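Local coordinates for protein tubulin-binding cofactor A (Leishmania major, PDB 4CQI) that probably captures and stabilises beta-tubulin in a quasi-native conformation, acting as a chaperone in an early step of tubulin folding, at residues R29-A34 with V92-D97; S33-T38 with R116-D121; K46-V49 with Q54-D57; E50-R55 with P68-V73. All coordinates share one frame; numbering follows the deposited sequence.

Contact 1 (R29-A34 with V92-D97)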
loop_
_atom_site.group_PDB
_atom_site.type_symbol
_atom_site.label_atom_id
_atom_site.label_comp_id
_atom_site.label_asym_id
_atom_site.label_seq_id
_atom_site.Cartn_x
_atom_site.Cartn_y
_atom_site.Cartn_z
ATOM N N ARG A 29 13.507 9.199 -5.884
ATOM C CA ARG A 29 13.200 7.970 -6.622
ATOM C C ARG A 29 12.903 6.800 -5.687
ATOM O O ARG A 29 11.906 6.086 -5.877
ATOM C CB ARG A 29 14.385 7.658 -7.572
ATOM C CG ARG A 29 14.125 6.669 -8.687
ATOM C CD ARG A 29 15.320 6.648 -9.662
ATOM N NE ARG A 29 15.300 7.782 -10.606
ATOM C CZ ARG A 29 16.216 8.752 -10.707
ATOM N NH1 ARG A 29 17.295 8.779 -9.916
ATOM N NH2 ARG A 29 16.063 9.712 -11.618
ATOM N N ILE A 30 13.749 6.597 -4.668
ATOM C CA ILE A 30 13.558 5.536 -3.696
ATOM C C ILE A 30 12.233 5.710 -2.969
ATOM O O ILE A 30 11.495 4.735 -2.775
ATOM C CB ILE A 30 14.699 5.499 -2.659
ATOM C CG1 ILE A 30 16.015 5.036 -3.307
ATOM C CG2 ILE A 30 14.345 4.595 -1.472
ATOM C CD1 ILE A 30 17.239 5.477 -2.506
ATOM N N LYS A 31 11.945 6.931 -2.555
ATOM C CA LYS A 31 10.683 7.187 -1.836
ATOM C C LYS A 31 9.449 6.950 -2.733
ATOM O O LYS A 31 8.461 6.374 -2.277
ATOM C CB LYS A 31 10.666 8.570 -1.209
ATOM C CG LYS A 31 11.722 8.805 -0.129
ATOM C CD LYS A 31 11.530 10.189 0.518
ATOM C CE LYS A 31 12.610 10.425 1.594
ATOM N NZ LYS A 31 12.520 9.491 2.752
ATOM N N VAL A 32 9.531 7.342 -4.011
ATOM C CA VAL A 32 8.432 7.130 -4.954
ATOM C C VAL A 32 8.232 5.634 -5.152
ATOM O O VAL A 32 7.085 5.157 -5.138
ATOM C CB VAL A 32 8.669 7.873 -6.294
ATOM C CG1 VAL A 32 7.688 7.403 -7.381
ATOM C CG2 VAL A 32 8.556 9.378 -6.051
ATOM N N SER A 33 9.316 4.889 -5.325
ATOM C CA SER A 33 9.226 3.427 -5.507
ATOM C C SER A 33 8.641 2.765 -4.269
ATOM O O SER A 33 7.773 1.853 -4.360
ATOM C CB SER A 33 10.588 2.815 -5.852
ATOM O OG SER A 33 10.526 1.395 -5.863
ATOM N N ALA A 34 9.081 3.207 -3.096
ATOM C CA ALA A 34 8.531 2.663 -1.861
ATOM C C ALA A 34 7.008 2.880 -1.754
ATOM O O ALA A 34 6.261 1.952 -1.351
ATOM C CB ALA A 34 9.271 3.270 -0.669
ATOM N N VAL A 92 3.171 8.520 2.003
ATOM C CA VAL A 92 2.723 9.757 1.359
ATOM C C VAL A 92 3.268 10.963 2.115
ATOM O O VAL A 92 3.799 11.902 1.496
ATOM C CB VAL A 92 1.192 9.834 1.214
ATOM C CG1 VAL A 92 0.744 11.262 0.811
ATOM C CG2 VAL A 92 0.675 8.796 0.201
ATOM N N LYS A 93 3.155 10.929 3.448
ATOM C CA LYS A 93 3.674 12.027 4.311
ATOM C C LYS A 93 5.183 12.203 4.245
ATOM O O LYS A 93 5.672 13.340 4.172
ATOM C CB LYS A 93 3.281 11.816 5.781
ATOM C CG LYS A 93 3.702 12.926 6.732
ATOM C CD LYS A 93 2.953 14.209 6.431
ATOM C CE LYS A 93 3.151 15.289 7.513
ATOM N NZ LYS A 93 2.629 16.595 6.975
ATOM N N ASP A 94 5.904 11.093 4.226
ATOM C CA ASP A 94 7.336 11.103 4.093
ATOM C C ASP A 94 7.776 11.745 2.766
ATOM O O ASP A 94 8.697 12.601 2.736
ATOM C CB ASP A 94 7.880 9.690 4.206
ATOM C CG ASP A 94 9.391 9.651 4.241
ATOM O OD1 ASP A 94 9.981 10.238 5.192
ATOM O OD2 ASP A 94 9.997 8.990 3.382
ATOM N N LEU A 95 7.096 11.369 1.684
ATOM C CA LEU A 95 7.401 11.887 0.359
ATOM C C LEU A 95 7.047 13.326 0.290
ATOM O O LEU A 95 7.831 14.163 -0.178
ATOM C CB LEU A 95 6.668 11.057 -0.734
ATOM C CG LEU A 95 6.838 11.422 -2.199
ATOM C CD1 LEU A 95 8.311 11.521 -2.640
ATOM C CD2 LEU A 95 6.048 10.453 -3.098
ATOM N N SER A 96 5.858 13.668 0.762
ATOM C CA SER A 96 5.417 15.035 0.797
ATOM C C SER A 96 6.349 15.979 1.596
ATOM O O SER A 96 6.664 17.105 1.143
ATOM C CB SER A 96 4.007 15.097 1.406
ATOM O OG SER A 96 3.540 16.436 1.422
ATOM N N ASP A 97 6.776 15.526 2.762
ATOM C CA ASP A 97 7.786 16.251 3.562
ATOM C C ASP A 97 9.085 16.426 2.769
ATOM O O ASP A 97 9.636 17.503 2.766
ATOM C CB ASP A 97 8.102 15.505 4.858
ATOM C CG ASP A 97 6.994 15.651 5.923
ATOM O OD1 ASP A 97 6.003 16.382 5.709
ATOM O OD2 ASP A 97 7.133 14.982 6.968
#
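K31 and L95 bring two nearly antiparallel helices together: their CA atoms lie 6.1 Å apart, and the axes of the short segments 29-34 and 92-97 approach to 9.8 Å with a crossing angle of -158°. At this separation, short apolar branches can meet between the backbones while longer polar chains reach across the outer margin. K31 does both. Its CB rests against CD1 of L95, 4.0 Å away, while the rest of the chain runs on toward the acid of the other helix. The chain is extended as far as CE and bends only at the last torsion (chi4 -65°), which brings NZ down on D94. NZ of K31 donates to OD2 of D94 over 2.6 Å, a short salt bridge met on the syn side of the carboxylate and 22° out of its plane. The two side chains cross at about a right angle, and CD and CE of K31 also pass close to the same oxygen. A lysine suits this margin because its CB can rest on leucine while the rest of the chain carries the ammonium group to the partly exposed acid. Deeper in, CG2 of V32 sits 4.0 Å from CD2 of L95; the branched valine and the leucine fork meet at an oblique angle, all carbon against carbon. This is the pairing of the two long antiparallel helices, 23-62 and 67-100, in a three-helix bundle. L95 also packs against L28 and L35 of helix 23-62, and helix 109-125 closes the apolar side, with M119 on L95 and L114, A115 and T118 on V32.

Contact 2 (S33-T38 with R116-D121)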
loop_
_atom_site.group_PDB
_atom_site.type_symbol
_atom_site.label_atom_id
_atom_site.label_comp_id
_atom_site.label_asym_id
_atom_site.label_seq_id
_atom_site.Cartn_x
_atom_site.Cartn_y
_atom_site.Cartn_z
ATOM N N SER A 33 9.316 4.889 -5.325
ATOM C CA SER A 33 9.226 3.427 -5.507
ATOM C C SER A 33 8.641 2.765 -4.269
ATOM O O SER A 33 7.773 1.853 -4.360
ATOM C CB SER A 33 10.588 2.815 -5.852
ATOM O OG SER A 33 10.526 1.395 -5.863
ATOM N N ALA A 34 9.081 3.207 -3.096
ATOM C CA ALA A 34 8.531 2.663 -1.861
ATOM C C ALA A 34 7.008 2.880 -1.754
ATOM O O ALA A 34 6.261 1.952 -1.351
ATOM C CB ALA A 34 9.271 3.270 -0.669
ATOM N N LEU A 35 6.541 4.088 -2.100
ATOM C CA LEU A 35 5.139 4.445 -2.025
ATOM C C LEU A 35 4.322 3.573 -3.003
ATOM O O LEU A 35 3.257 3.042 -2.651
ATOM C CB LEU A 35 4.899 5.934 -2.320
ATOM C CG LEU A 35 3.431 6.368 -2.462
ATOM C CD1 LEU A 35 2.505 5.945 -1.300
ATOM C CD2 LEU A 35 3.330 7.868 -2.704
ATOM N N LYS A 36 4.829 3.461 -4.226
ATOM C CA LYS A 36 4.190 2.626 -5.222
ATOM C C LYS A 36 4.000 1.198 -4.684
ATOM O O LYS A 36 2.918 0.622 -4.847
ATOM C CB LYS A 36 5.047 2.613 -6.512
ATOM C CG LYS A 36 4.430 1.819 -7.653
ATOM C CD LYS A 36 5.224 1.997 -8.958
ATOM C CE LYS A 36 5.345 0.704 -9.782
ATOM N NZ LYS A 36 4.060 0.035 -10.152
ATOM N N ARG A 37 5.029 0.637 -4.052
ATOM C CA ARG A 37 4.915 -0.726 -3.427
ATOM C C ARG A 37 3.844 -0.803 -2.335
ATOM O O ARG A 37 3.086 -1.763 -2.329
ATOM C CB ARG A 37 6.262 -1.247 -2.927
ATOM C CG ARG A 37 7.068 -1.937 -4.015
ATOM C CD ARG A 37 8.309 -2.583 -3.459
ATOM N NE ARG A 37 9.166 -1.587 -2.851
ATOM C CZ ARG A 37 10.154 -0.971 -3.493
ATOM N NH1 ARG A 37 10.417 -1.269 -4.757
ATOM N NH2 ARG A 37 10.875 -0.079 -2.860
ATOM N N THR A 38 3.728 0.197 -1.458
ATOM C CA THR A 38 2.667 0.187 -0.449
ATOM C C THR A 38 1.285 0.235 -1.098
ATOM O O THR A 38 0.321 -0.327 -0.580
ATOM C CB THR A 38 2.789 1.315 0.595
ATOM O OG1 THR A 38 2.509 2.590 -0.022
ATOM C CG2 THR A 38 4.197 1.352 1.232
ATOM N N ARG A 116 4.152 13.308 -7.691
ATOM C CA ARG A 116 2.806 13.829 -7.481
ATOM C C ARG A 116 1.700 12.848 -7.929
ATOM O O ARG A 116 0.687 12.680 -7.227
ATOM C CB ARG A 116 2.628 15.184 -8.147
ATOM C CG ARG A 116 3.504 16.263 -7.521
ATOM C CD ARG A 116 3.099 17.655 -8.008
ATOM N NE ARG A 116 3.901 18.118 -9.139
ATOM C CZ ARG A 116 5.074 18.746 -9.039
ATOM N NH1 ARG A 116 5.631 19.001 -7.847
ATOM N NH2 ARG A 116 5.697 19.123 -10.151
ATOM N N ALA A 117 1.863 12.216 -9.092
ATOM C CA ALA A 117 0.899 11.189 -9.554
ATOM C C ALA A 117 0.733 10.011 -8.565
ATOM O O ALA A 117 -0.398 9.528 -8.310
ATOM C CB ALA A 117 1.298 10.665 -10.958
ATOM N N THR A 118 1.854 9.588 -7.997
ATOM C CA THR A 118 1.900 8.406 -7.112
ATOM C C THR A 118 1.258 8.768 -5.779
ATOM O O THR A 118 0.478 7.979 -5.235
ATOM C CB THR A 118 3.349 7.917 -6.918
ATOM O OG1 THR A 118 3.932 7.650 -8.197
ATOM C CG2 THR A 118 3.415 6.624 -6.104
ATOM N N MET A 119 1.532 9.979 -5.259
ATOM C CA MET A 119 0.779 10.469 -4.089
ATOM C C MET A 119 -0.719 10.527 -4.341
ATOM O O MET A 119 -1.506 10.064 -3.502
ATOM C CB MET A 119 1.317 11.837 -3.615
ATOM C CG MET A 119 2.715 11.751 -3.052
ATOM S SD MET A 119 3.296 13.302 -2.293
ATOM C CE MET A 119 3.500 14.295 -3.741
ATOM N N ALA A 120 -1.127 11.069 -5.486
ATOM C CA ALA A 120 -2.552 11.094 -5.844
ATOM C C ALA A 120 -3.154 9.684 -5.932
ATOM O O ALA A 120 -4.256 9.463 -5.421
ATOM C CB ALA A 120 -2.789 11.876 -7.124
ATOM N N ASP A 121 -2.426 8.730 -6.523
ATOM C CA ASP A 121 -2.832 7.303 -6.515
ATOM C C ASP A 121 -2.996 6.743 -5.100
ATOM O O ASP A 121 -3.959 6.008 -4.836
ATOM C CB ASP A 121 -1.846 6.396 -7.279
ATOM C CG ASP A 121 -1.825 6.654 -8.780
ATOM O OD1 ASP A 121 -2.797 7.206 -9.333
ATOM O OD2 ASP A 121 -0.818 6.273 -9.423
#
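Apolar contacts carry the meeting of L35 with T118 and M119. The leucine comes alongside the threonine, the two side chains sliding past each other in opposite directions, and CD2 of L35 lies 3.6 Å from CG2 of T118. The leucine CG is almost as near the same methyl. T118 places that methyl between the helices by setting CG2 opposite its own backbone N across the CA-CB bond, which leaves OG1 beside the N. The other leucine contact is with M119: CD2 of L35 is 3.9 Å from CG of M119, so the foot of the methionine chain, and not its sulfur, does the touching here.

Segments 33-38 and 116-121 run nearly parallel, at 24° with axes approaching to 9.8 Å, as expected for the first and third helices of an up-down-up three-helix bundle. Helix 67-100 completes the core: S91 touches L35, while L95 and L99 touch M119.

The T118 methyl also touches the backbone of K36, CG2 of T118 lying 3.9 Å from N of K36; the long lysine side chain then leads away from segment 116-121, as suits the exposed margin.

No hydrogen bond crosses between the two segments. OG1 of T118 is hydrogen-bonded to the carbonyl oxygen of L114, one turn back, so a buried threonine can offer its methyl to the leucine while its hydroxyl is satisfied. T38 likewise donates from OG1 to O of L35, at 2.8 Å.

Contact 3 (K46-V49 with Q54-D57). With SO4 (sulfate ion), chain B.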
loop_
_atom_site.group_PDB
_atom_site.type_symbol
_atom_site.label_atom_id
_atom_site.label_comp_id
_atom_site.label_asym_id
_atom_site.label_seq_id
_atom_site.Cartn_x
_atom_site.Cartn_y
_atom_site.Cartn_z
ATOM N N LYS A 46 -6.632 -6.263 -0.296
ATOM C CA LYS A 46 -8.067 -6.194 -0.531
ATOM C C LYS A 46 -8.610 -7.377 -1.371
ATOM O O LYS A 46 -9.656 -7.930 -1.017
ATOM C CB LYS A 46 -8.453 -4.865 -1.213
ATOM C CG LYS A 46 -8.283 -3.675 -0.275
ATOM C CD LYS A 46 -8.598 -2.317 -0.873
ATOM C CE LYS A 46 -10.081 -2.106 -1.089
ATOM N NZ LYS A 46 -10.305 -0.700 -1.587
ATOM N N ARG A 47 -7.915 -7.748 -2.440
ATOM C CA ARG A 47 -8.291 -8.916 -3.253
ATOM C C ARG A 47 -8.266 -10.167 -2.388
ATOM O O ARG A 47 -9.174 -11.037 -2.468
ATOM C CB ARG A 47 -7.333 -9.064 -4.462
ATOM C CG ARG A 47 -7.575 -7.970 -5.492
ATOM C CD ARG A 47 -6.629 -8.021 -6.672
ATOM N NE ARG A 47 -6.726 -9.318 -7.341
ATOM C CZ ARG A 47 -5.757 -9.878 -8.061
ATOM N NH1 ARG A 47 -4.635 -9.226 -8.316
ATOM N NH2 ARG A 47 -5.938 -11.101 -8.561
ATOM N N GLU A 48 -7.241 -10.247 -1.522
ATOM C CA GLU A 48 -7.085 -11.435 -0.654
ATOM C C GLU A 48 -8.158 -11.544 0.415
ATOM O O GLU A 48 -8.582 -12.665 0.713
ATOM C CB GLU A 48 -5.637 -11.487 -0.090
ATOM C CG GLU A 48 -5.313 -12.754 0.690
ATOM C CD GLU A 48 -5.443 -14.024 -0.127
ATOM O OE1 GLU A 48 -5.462 -14.022 -1.398
ATOM O OE2 GLU A 48 -5.516 -15.066 0.551
ATOM N N VAL A 49 -8.655 -10.431 0.991
ATOM C CA VAL A 49 -9.812 -10.483 1.859
ATOM C C VAL A 49 -10.947 -11.247 1.195
ATOM O O VAL A 49 -11.518 -12.182 1.793
ATOM C CB VAL A 49 -10.321 -9.070 2.261
ATOM C CG1 VAL A 49 -11.748 -9.146 2.840
ATOM C CG2 VAL A 49 -9.359 -8.444 3.257
ATOM N N GLN A 54 -14.042 -16.414 0.741
ATOM C CA GLN A 54 -14.399 -17.570 -0.089
ATOM C C GLN A 54 -13.747 -18.857 0.433
ATOM O O GLN A 54 -14.370 -19.916 0.469
ATOM C CB GLN A 54 -13.936 -17.340 -1.552
ATOM C CG GLN A 54 -14.626 -16.213 -2.324
ATOM C CD GLN A 54 -13.793 -15.671 -3.520
ATOM O OE1 GLN A 54 -12.792 -16.272 -3.955
ATOM N NE2 GLN A 54 -14.213 -14.516 -4.046
ATOM N N ARG A 55 -12.476 -18.757 0.803
ATOM C CA ARG A 55 -11.685 -19.878 1.284
ATOM C C ARG A 55 -12.303 -20.402 2.570
ATOM O O ARG A 55 -12.320 -21.617 2.797
ATOM C CB ARG A 55 -10.218 -19.454 1.470
ATOM C CG ARG A 55 -9.308 -20.506 2.099
ATOM C CD ARG A 55 -7.841 -20.116 1.950
ATOM N NE ARG A 55 -7.476 -19.850 0.547
ATOM C CZ ARG A 55 -6.945 -18.721 0.057
ATOM N NH1 ARG A 55 -6.627 -17.698 0.847
ATOM N NH2 ARG A 55 -6.702 -18.622 -1.254
ATOM N N LEU A 56 -12.875 -19.494 3.367
ATOM C CA LEU A 56 -13.703 -19.847 4.549
ATOM C C LEU A 56 -14.908 -20.719 4.173
ATOM O O LEU A 56 -15.084 -21.803 4.736
ATOM C CB LEU A 56 -14.193 -18.577 5.279
ATOM C CG LEU A 56 -15.002 -18.709 6.584
ATOM C CD1 LEU A 56 -14.237 -19.541 7.608
ATOM C CD2 LEU A 56 -15.349 -17.337 7.161
ATOM N N ASP A 57 -15.741 -20.231 3.255
ATOM C CA ASP A 57 -16.909 -20.995 2.757
ATOM C C ASP A 57 -16.549 -22.366 2.171
ATOM O O ASP A 57 -17.182 -23.355 2.503
ATOM C CB ASP A 57 -17.682 -20.199 1.697
ATOM C CG ASP A 57 -18.225 -18.890 2.233
ATOM O OD1 ASP A 57 -18.214 -18.719 3.473
ATOM O OD2 ASP A 57 -18.656 -18.034 1.416
HETATM S S SO4 B . -9.488 -12.316 -7.857
HETATM O O1 SO4 B . -9.868 -13.244 -6.760
HETATM O O2 SO4 B . -10.589 -12.086 -8.822
HETATM O O3 SO4 B . -8.337 -12.934 -8.568
HETATM O O4 SO4 B . -9.119 -10.990 -7.317
HETATM O O HOH W 1 -5.322 -16.500 -2.627
#
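E48 and R55 form a salt bridge seven residues apart along helix 23-62, a spacing of two turns that puts both side chains on one flank of this long helix, in the stretch predicted as coiled coil. The two turns between them are bridged by two long side chains, each bent so that its charged end faces the other. From CB, which points away from segment 54-57, the E48 chain continues to CG and then bends (chi2 60°), turning the end of the chain back toward R55. CD lies in the plane of the guanidinium, at its edge, and the two flat groups are nearly coplanar, 20° apart. OE2 takes the direct bond: NH1 of R55 donates to it over 2.9 Å at an N-H...O angle of 154°, approaching on the syn side. OE1 turns to a water, which donates to it and in turn accepts from NH2 of R55, so each carboxylate oxygen has its own route to the guanidinium. NH1 of R55 also bonds OE1 of E52, and since OE2 of E52 lies close to OE2 of E48, the positive charge shared by both acids probably offsets their repulsion. On another flank, R47 bends at chi3 and presents its edge to a sulfate, probably from the crystallisation liquor. NE of R47 donates almost straight to O4 of the ion, and NH2 of R47 donates to O3 over 3.0 Å.

Contact 4 (E50-R55 with P68-V73). With SO4 (sulfate ion), chain B.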
loop_
_atom_site.group_PDB
_atom_site.type_symbol
_atom_site.label_atom_id
_atom_site.label_comp_id
_atom_site.label_asym_id
_atom_site.label_seq_id
_atom_site.Cartn_x
_atom_site.Cartn_y
_atom_site.Cartn_z
ATOM N N GLU A 50 -11.271 -10.869 -0.033
ATOM C CA GLU A 50 -12.381 -11.513 -0.721
ATOM C C GLU A 50 -12.131 -13.000 -0.869
ATOM O O GLU A 50 -13.024 -13.803 -0.597
ATOM C CB GLU A 50 -12.661 -10.843 -2.077
ATOM C CG GLU A 50 -13.018 -9.361 -1.966
ATOM C CD GLU A 50 -14.168 -9.079 -1.011
ATOM O OE1 GLU A 50 -15.214 -9.757 -1.144
ATOM O OE2 GLU A 50 -14.029 -8.182 -0.130
ATOM N N ARG A 51 -10.914 -13.369 -1.245
ATOM C CA ARG A 51 -10.516 -14.778 -1.321
ATOM C C ARG A 51 -10.574 -15.515 0.007
ATOM O O ARG A 51 -10.971 -16.704 0.037
ATOM C CB ARG A 51 -9.105 -14.909 -1.854
ATOM C CG ARG A 51 -9.012 -14.368 -3.276
ATOM C CD ARG A 51 -7.749 -14.825 -3.912
ATOM N NE ARG A 51 -7.792 -14.643 -5.356
ATOM C CZ ARG A 51 -7.112 -15.378 -6.228
ATOM N NH1 ARG A 51 -6.352 -16.379 -5.797
ATOM N NH2 ARG A 51 -7.200 -15.104 -7.532
ATOM N N GLU A 52 -10.179 -14.850 1.087
ATOM C CA GLU A 52 -10.185 -15.504 2.410
ATOM C C GLU A 52 -11.589 -15.796 2.854
ATOM O O GLU A 52 -11.840 -16.822 3.505
ATOM C CB GLU A 52 -9.495 -14.688 3.487
ATOM C CG GLU A 52 -7.999 -14.379 3.278
ATOM C CD GLU A 52 -7.003 -15.515 3.546
ATOM O OE1 GLU A 52 -7.353 -16.723 3.472
ATOM O OE2 GLU A 52 -5.829 -15.161 3.795
ATOM N N LEU A 53 -12.510 -14.901 2.511
ATOM C CA LEU A 53 -13.918 -15.086 2.791
ATOM C C LEU A 53 -14.506 -16.261 1.970
ATOM O O LEU A 53 -15.388 -16.986 2.444
ATOM C CB LEU A 53 -14.695 -13.804 2.518
ATOM C CG LEU A 53 -14.526 -12.635 3.509
ATOM C CD1 LEU A 53 -14.988 -11.290 2.940
ATOM C CD2 LEU A 53 -15.269 -12.920 4.803
ATOM N N GLN A 54 -14.042 -16.414 0.741
ATOM C CA GLN A 54 -14.399 -17.570 -0.089
ATOM C C GLN A 54 -13.747 -18.857 0.433
ATOM O O GLN A 54 -14.370 -19.916 0.469
ATOM C CB GLN A 54 -13.936 -17.340 -1.552
ATOM C CG GLN A 54 -14.626 -16.213 -2.324
ATOM C CD GLN A 54 -13.793 -15.671 -3.520
ATOM O OE1 GLN A 54 -12.792 -16.272 -3.955
ATOM N NE2 GLN A 54 -14.213 -14.516 -4.046
ATOM N N ARG A 55 -12.476 -18.757 0.803
ATOM C CA ARG A 55 -11.685 -19.878 1.284
ATOM C C ARG A 55 -12.303 -20.402 2.570
ATOM O O ARG A 55 -12.320 -21.617 2.797
ATOM C CB ARG A 55 -10.218 -19.454 1.470
ATOM C CG ARG A 55 -9.308 -20.506 2.099
ATOM C CD ARG A 55 -7.841 -20.116 1.950
ATOM N NE ARG A 55 -7.476 -19.850 0.547
ATOM C CZ ARG A 55 -6.945 -18.721 0.057
ATOM N NH1 ARG A 55 -6.627 -17.698 0.847
ATOM N NH2 ARG A 55 -6.702 -18.622 -1.254
ATOM N N PRO A 68 -12.424 -22.760 12.144
ATOM C CA PRO A 68 -11.872 -21.922 13.217
ATOM C C PRO A 68 -10.543 -21.271 12.864
ATOM O O PRO A 68 -10.317 -20.093 13.190
ATOM C CB PRO A 68 -11.659 -22.911 14.384
ATOM C CG PRO A 68 -11.818 -24.277 13.799
ATOM C CD PRO A 68 -12.769 -24.103 12.651
ATOM N N GLN A 69 -9.663 -22.042 12.237
ATOM C CA GLN A 69 -8.401 -21.512 11.797
ATOM C C GLN A 69 -8.646 -20.436 10.710
ATOM O O GLN A 69 -7.993 -19.396 10.728
ATOM C CB GLN A 69 -7.474 -22.629 11.295
ATOM C CG GLN A 69 -6.153 -22.161 10.680
ATOM C CD GLN A 69 -5.312 -21.255 11.576
ATOM O OE1 GLN A 69 -5.478 -21.223 12.797
ATOM N NE2 GLN A 69 -4.383 -20.520 10.962
ATOM N N GLN A 70 -9.600 -20.675 9.812
ATOM C CA GLN A 70 -9.851 -19.727 8.709
ATOM C C GLN A 70 -10.660 -18.514 9.149
ATOM O O GLN A 70 -10.538 -17.437 8.548
ATOM C CB GLN A 70 -10.513 -20.425 7.517
ATOM C CG GLN A 70 -10.645 -19.578 6.244
ATOM C CD GLN A 70 -9.323 -19.056 5.682
ATOM O OE1 GLN A 70 -8.223 -19.578 5.968
ATOM N NE2 GLN A 70 -9.428 -18.015 4.847
ATOM N N THR A 71 -11.496 -18.678 10.178
ATOM C CA THR A 71 -12.186 -17.545 10.780
ATOM C C THR A 71 -11.163 -16.510 11.292
ATOM O O THR A 71 -11.318 -15.291 11.056
ATOM C CB THR A 71 -13.138 -17.986 11.915
ATOM O OG1 THR A 71 -14.210 -18.718 11.338
ATOM C CG2 THR A 71 -13.735 -16.768 12.635
ATOM N N LYS A 72 -10.148 -17.002 11.980
ATOM C CA LYS A 72 -9.066 -16.169 12.510
ATOM C C LYS A 72 -8.227 -15.515 11.386
ATOM O O LYS A 72 -7.859 -14.340 11.478
ATOM C CB LYS A 72 -8.172 -16.999 13.449
ATOM C CG LYS A 72 -8.839 -17.275 14.814
ATOM C CD LYS A 72 -8.345 -18.545 15.511
ATOM C CE LYS A 72 -9.232 -18.902 16.712
ATOM N NZ LYS A 72 -9.079 -20.319 17.172
ATOM N N VAL A 73 -7.963 -16.264 10.309
ATOM C CA VAL A 73 -7.230 -15.712 9.149
ATOM C C VAL A 73 -8.044 -14.613 8.435
ATOM O O VAL A 73 -7.457 -13.609 8.026
ATOM C CB VAL A 73 -6.855 -16.826 8.173
ATOM C CG1 VAL A 73 -6.315 -16.300 6.847
ATOM C CG2 VAL A 73 -5.878 -17.802 8.818
HETATM S S SO4 B . -9.488 -12.316 -7.857
HETATM O O1 SO4 B . -9.868 -13.244 -6.760
HETATM O O2 SO4 B . -10.589 -12.086 -8.822
HETATM O O3 SO4 B . -8.337 -12.934 -8.568
HETATM O O4 SO4 B . -9.119 -10.990 -7.317
#
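The amide of Q70 meets the carboxylate of E52 with the two planes 42° apart, and NE2 of Q70 approaches OE1 from above the carboxylate plane, 2.8 Å away. NH1 of R55 reaches that same oxygen over 2.9 Å from the opposite face, while OE1 itself lies at the guanidinium edge, close to the plane of R55. OE1 thus has a donor on each face, which should fix the rotation of the carboxylate and probably stabilise its negative charge. These groups bridge the antiparallel helices 23-62 and 67-100 of the three-helix bundle, near the connection that joins them. The short segments run at 164° to each other, with axes approaching to 9.4 Å.

A bend at chi2 (59°) swings the glutamine amide across to segment 50-55. There NE2 of Q70 also donates to the backbone O of E52, at 3.0 Å, so a single amide nitrogen holds both the main chain and the side chain of one residue. Glutamine suits this buried place because it supplies two N-H groups without adding a charge. The side chains of Q70 and R55 cross at about a right angle, with NE2 of Q70 3.7 Å from CG of R55.

The other carboxylate oxygen, OE2 of E52, lies 3.3 Å from the methyl CG1 of V73. R51 turns instead to the sulfate: its NE donates to O1, and NH2 of R51 reaches O3 of the ion at 2.7 Å.

How the contacts relate
All four contacts use helix 23-62, and they fall into two groups toward its two ends. Contacts 1 and 2 share S33 and A34 and have centres about 7 Å apart; L95 of contact 1 packs on both L35 and M119 of contact 2, joining all three helices in one core. Contacts 3 and 4, about 6 Å apart between centres, share Q54 and R55, and the sulfate is held jointly by R47 of contact 3 and R51 of contact 4. Contacts 1 and 4 join the same two helices, with centres about 33 Å apart on opposite sides of the chain's centre: one where helix 109-125 completes the bundle, the other near the 23-62 to 67-100 connection.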